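Side-chain contacts in inorganic polyphosphate/ATP-glucomannokinase (Arthrobacter sp., PDB 1WOQ), which catalyses the phosphorylation of glucose and mannose, using inorganic polyphosphate or ATP as the phosphoryl donor: residues P83-I86 with H92-A95; D123-G128 with V164-L169. One frame throughout, in Å; residues are numbered along the deposited sequence.

Contact 1 of 2, residues P83-I86 with H92-A95; sequences PGII and HSAA. With BGC (beta-D-glucopyranose), chain C.
At the rim of the glucose pocket, where I85 meets H92 and S93, one serine hydroxyl ties two loops to each other and, through a water, to the sugar. I85 N donates to S93 OG over 2.8 Å in a fairly straight bond (162°). A chi1 of 72° lodges that oxygen between the serine's own backbone N and carbonyl carbon, turned to the opposing loop. There it lies only 3.2 Å from G84 CA. S93 OG also bonds to a water that donates to P83 O, accepts from A95 N and pairs with BGC O2, so one water links both backbones and the serine to the glucose. Farther from the sugar, H92 N donates to I85 O at 2.8 Å. The isoleucine side chain lies alongside the serine, its CG1 3.5 Å from S93 OG, while its CG2 branch meets H92 CB at 3.9 Å and the two side chains cross at about a right angle. The imidazole leads away, its ND1 bonded to V90 O. Cut back to an alanine, I85 would lose CG1, CG2 and CD1, which is likely to leave S93 OG less covered and a gap beside H92 CB. The contact lies at the base of the short strands 86-87 and 90-91, between strand 78-82 and helix 106-114; G84 O is held by N122, at the end of strand 118-122.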
loop_
_atom_site.group_PDB
_atom_site.type_symbol
_atom_site.label_atom_id
_atom_site.label_comp_id
_atom_site.label_asym_id
_atom_site.label_seq_id
_atom_site.Cartn_x
_atom_site.Cartn_y
_atom_site.Cartn_z
ATOM N N PRO A 83 -3.972 -6.109 0.965
ATOM C CA PRO A 83 -4.545 -5.249 2.000
ATOM C C PRO A 83 -4.861 -5.930 3.328
ATOM O O PRO A 83 -6.011 -5.973 3.748
ATOM C CB PRO A 83 -5.793 -4.698 1.321
ATOM C CG PRO A 83 -6.266 -5.882 0.546
ATOM C CD PRO A 83 -4.980 -6.429 -0.065
ATOM N N GLY A 84 -3.833 -6.449 3.989
ATOM C CA GLY A 84 -4.038 -7.095 5.273
ATOM C C GLY A 84 -2.725 -7.426 5.958
ATOM O O GLY A 84 -1.652 -7.217 5.393
ATOM N N ILE A 85 -2.808 -7.931 7.184
ATOM C CA ILE A 85 -1.618 -8.313 7.934
ATOM C C ILE A 85 -0.998 -9.536 7.258
ATOM O O ILE A 85 -1.694 -10.517 6.983
ATOM C CB ILE A 85 -1.974 -8.695 9.392
ATOM C CG1 ILE A 85 -2.566 -7.488 10.122
ATOM C CG2 ILE A 85 -0.737 -9.210 10.117
ATOM C CD1 ILE A 85 -3.162 -7.835 11.491
ATOM N N ILE A 86 0.301 -9.471 6.983
ATOM C CA ILE A 86 1.007 -10.586 6.355
ATOM C C ILE A 86 2.141 -11.056 7.266
ATOM O O ILE A 86 3.068 -10.298 7.556
ATOM C CB ILE A 86 1.627 -10.187 4.992
ATOM C CG1 ILE A 86 0.541 -9.681 4.032
ATOM C CG2 ILE A 86 2.375 -11.380 4.393
ATOM C CD1 ILE A 86 -0.537 -10.694 3.690
ATOM N N HIS A 92 -3.443 -12.546 7.761
ATOM C CA HIS A 92 -4.052 -12.570 9.086
ATOM C C HIS A 92 -5.185 -11.566 9.306
ATOM O O HIS A 92 -5.712 -11.451 10.415
ATOM C CB HIS A 92 -2.982 -12.401 10.170
ATOM C CG HIS A 92 -2.136 -13.620 10.375
ATOM N ND1 HIS A 92 -1.160 -14.008 9.485
ATOM C CD2 HIS A 92 -2.153 -14.563 11.347
ATOM C CE1 HIS A 92 -0.611 -15.137 9.897
ATOM N NE2 HIS A 92 -1.196 -15.496 11.025
ATOM N N SER A 93 -5.556 -10.840 8.259
ATOM C CA SER A 93 -6.670 -9.900 8.347
ATOM C C SER A 93 -7.211 -9.696 6.940
ATOM O O SER A 93 -6.469 -9.801 5.964
ATOM C CB SER A 93 -6.234 -8.558 8.958
ATOM O OG SER A 93 -5.427 -7.806 8.070
ATOM N N ALA A 94 -8.506 -9.423 6.836
ATOM C CA ALA A 94 -9.142 -9.217 5.537
ATOM C C ALA A 94 -10.283 -8.232 5.720
ATOM O O ALA A 94 -11.435 -8.531 5.410
ATOM C CB ALA A 94 -9.673 -10.548 4.998
ATOM N N ALA A 95 -9.948 -7.051 6.226
ATOM C CA ALA A 95 -10.935 -6.014 6.492
ATOM C C ALA A 95 -11.886 -5.709 5.339
ATOM O O ALA A 95 -13.101 -5.643 5.533
ATOM C CB ALA A 95 -10.234 -4.739 6.925
HETATM C C2 BGC C . -6.452 -3.001 5.984
HETATM C C3 BGC C . -4.955 -2.711 5.818
HETATM C C4 BGC C . -4.702 -2.002 4.480
HETATM C C5 BGC C . -5.596 -0.757 4.378
HETATM C C6 BGC C . -5.479 -0.030 3.052
HETATM C C1 BGC C . -7.236 -1.695 5.832
HETATM O O1 BGC C . -8.597 -1.929 5.938
HETATM O O2 BGC C . -6.696 -3.568 7.261
HETATM O O3 BGC C . -4.213 -3.920 5.875
HETATM O O4 BGC C . -3.334 -1.619 4.386
HETATM O O5 BGC C . -6.982 -1.130 4.542
HETATM O O6 BGC C . -5.693 -0.909 1.958
HETATM O O HOH W 1 -7.115 -6.195 6.443
#

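Contact 2 of 2, residues D123-G128 with V164-L169; sequences DADAAG and VPNAEL. With BGC (beta-D-glucopyranose), chain C.
With CG beside its backbone N (chi1 -78°) and chi2 near zero, D125 extends its carboxylate from the first turn of helix 123-134 to the backbone of P165 and N166. OD2 offers its syn lone pair to N166 N, 2.8 Å away in an almost straight bond (171°), and rests 3.6 Å from P165 CA. The other oxygen, OD1, accepts a hydrogen bond from a water that also donates to V164 O and accepts from A167 N. With both oxygens engaged, the carboxylate is fixed in its rotation, holding N166 N directly and V164 O and A167 N through the water. On the sugar side, D123 takes O4 and O6 and E168 takes O2 and O3. BGC O4 donates to D123 OD2 at 2.5 Å and BGC O6 to D123 OD1 at 2.7 Å. The bend of E168 at chi2 turns its carboxylate to the glucose, where OE1 receives BGC O2 and OE2 receives BGC O3, each at 2.6 Å. N96, H171 and E180 complete the site. N122 OD1 accepts from D125 N at the helix start. An aspartate at a helix start and a glutamate opening a Glu-x-Gly-His sequence, both on the sugar, are consistent with the ROK family.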
loop_
_atom_site.group_PDB
_atom_site.type_symbol
_atom_site.label_atom_id
_atom_site.label_comp_id
_atom_site.label_asym_id
_atom_site.label_seq_id
_atom_site.Cartn_x
_atom_site.Cartn_y
_atom_site.Cartn_z
ATOM N N ASP A 123 -0.022 -3.867 1.644
ATOM C CA ASP A 123 -0.031 -2.774 0.677
ATOM C C ASP A 123 0.463 -1.426 1.213
ATOM O O ASP A 123 1.213 -0.719 0.530
ATOM C CB ASP A 123 -1.427 -2.616 0.054
ATOM C CG ASP A 123 -2.499 -2.237 1.067
ATOM O OD1 ASP A 123 -3.480 -1.583 0.657
ATOM O OD2 ASP A 123 -2.381 -2.598 2.258
ATOM N N ALA A 124 0.053 -1.063 2.426
ATOM C CA ALA A 124 0.496 0.204 3.007
ATOM C C ALA A 124 1.987 0.128 3.336
ATOM O O ALA A 124 2.719 1.102 3.144
ATOM C CB ALA A 124 -0.320 0.528 4.265
ATOM N N ASP A 125 2.433 -1.029 3.826
ATOM C CA ASP A 125 3.844 -1.231 4.151
ATOM C C ASP A 125 4.699 -1.025 2.900
ATOM O O ASP A 125 5.768 -0.411 2.963
ATOM C CB ASP A 125 4.088 -2.643 4.698
ATOM C CG ASP A 125 3.671 -2.797 6.155
ATOM O OD1 ASP A 125 3.172 -1.819 6.754
ATOM O OD2 ASP A 125 3.849 -3.908 6.698
ATOM N N ALA A 126 4.223 -1.539 1.767
ATOM C CA ALA A 126 4.946 -1.396 0.501
ATOM C C ALA A 126 5.026 0.084 0.135
ATOM O O ALA A 126 6.081 0.578 -0.260
ATOM C CB ALA A 126 4.237 -2.176 -0.609
ATOM N N ALA A 127 3.908 0.790 0.274
ATOM C CA ALA A 127 3.881 2.218 -0.028
ATOM C C ALA A 127 4.891 2.937 0.863
ATOM O O ALA A 127 5.562 3.875 0.426
ATOM C CB ALA A 127 2.479 2.782 0.201
ATOM N N GLY A 128 4.995 2.491 2.112
ATOM C CA GLY A 128 5.934 3.093 3.048
ATOM C C GLY A 128 7.380 2.862 2.646
ATOM O O GLY A 128 8.204 3.783 2.705
ATOM N N VAL A 164 8.699 -0.993 10.179
ATOM C CA VAL A 164 8.236 -1.694 11.374
ATOM C C VAL A 164 6.964 -2.266 10.740
ATOM O O VAL A 164 5.956 -1.574 10.604
ATOM C CB VAL A 164 7.887 -0.706 12.508
ATOM C CG1 VAL A 164 7.278 -1.453 13.682
ATOM C CG2 VAL A 164 9.155 0.028 12.956
ATOM N N PRO A 165 6.999 -3.544 10.343
ATOM C CA PRO A 165 5.860 -4.194 9.691
ATOM C C PRO A 165 4.499 -4.337 10.342
ATOM O O PRO A 165 4.361 -4.423 11.563
ATOM C CB PRO A 165 6.431 -5.553 9.293
ATOM C CG PRO A 165 7.336 -5.857 10.436
ATOM C CD PRO A 165 8.043 -4.534 10.668
ATOM N N ASN A 166 3.500 -4.349 9.465
ATOM C CA ASN A 166 2.108 -4.570 9.816
ATOM C C ASN A 166 1.392 -3.639 10.788
ATOM O O ASN A 166 0.538 -4.089 11.549
ATOM C CB ASN A 166 1.956 -6.020 10.291
ATOM C CG ASN A 166 2.243 -7.030 9.185
ATOM O OD1 ASN A 166 3.047 -7.957 9.354
ATOM N ND2 ASN A 166 1.581 -6.857 8.050
ATOM N N ALA A 167 1.710 -2.348 10.773
ATOM C CA ALA A 167 0.983 -1.437 11.659
ATOM C C ALA A 167 -0.399 -1.281 11.020
ATOM O O ALA A 167 -0.500 -1.016 9.820
ATOM C CB ALA A 167 1.685 -0.081 11.740
ATOM N N GLU A 168 -1.460 -1.460 11.804
ATOM C CA GLU A 168 -2.823 -1.342 11.280
ATOM C C GLU A 168 -3.558 -0.160 11.901
ATOM O O GLU A 168 -4.633 -0.318 12.475
ATOM C CB GLU A 168 -3.601 -2.640 11.547
ATOM C CG GLU A 168 -3.218 -3.806 10.632
ATOM C CD GLU A 168 -3.755 -3.642 9.214
ATOM O OE1 GLU A 168 -4.828 -3.022 9.054
ATOM O OE2 GLU A 168 -3.119 -4.155 8.266
ATOM N N LEU A 169 -2.973 1.027 11.769
ATOM C CA LEU A 169 -3.545 2.247 12.331
ATOM C C LEU A 169 -4.880 2.659 11.730
ATOM O O LEU A 169 -5.557 3.540 12.264
ATOM C CB LEU A 169 -2.537 3.395 12.211
ATOM C CG LEU A 169 -1.580 3.625 13.389
ATOM C CD1 LEU A 169 -1.297 2.338 14.134
ATOM C CD2 LEU A 169 -0.299 4.265 12.879
HETATM C C2 BGC C . -6.452 -3.001 5.984
HETATM C C3 BGC C . -4.955 -2.711 5.818
HETATM C C4 BGC C . -4.702 -2.002 4.480
HETATM C C5 BGC C . -5.596 -0.757 4.378
HETATM C C6 BGC C . -5.479 -0.030 3.052
HETATM C C1 BGC C . -7.236 -1.695 5.832
HETATM O O1 BGC C . -8.597 -1.929 5.938
HETATM O O2 BGC C . -6.696 -3.568 7.261
HETATM O O3 BGC C . -4.213 -3.920 5.875
HETATM O O4 BGC C . -3.334 -1.619 4.386
HETATM O O5 BGC C . -6.982 -1.130 4.542
HETATM O O6 BGC C . -5.693 -0.909 1.958
HETATM O O HOH W 2 3.807 -0.841 9.237
#

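How the contacts relate
Contact 1 closes along the chain before contact 2 opens, yet their centres lie only 11 Å apart and both line the same glucose site. Contact 1 belongs to the loops beyond strand 78-82. Contact 2 joins helix 123-134, which follows the neighbouring strand 118-122 of that sheet, to the loop after strand 162-164, an outer strand of the second sheet. They touch directly: P83 CA lies 3.4 Å from D123 OD2, and I85 CG1 packs 3.8 Å from E168 CG. Loops and a helix that follow strands of both sheets thus converge on one sugar, consistent with the two-lobed, cleft-bearing architecture of the actin-like ATPase clan.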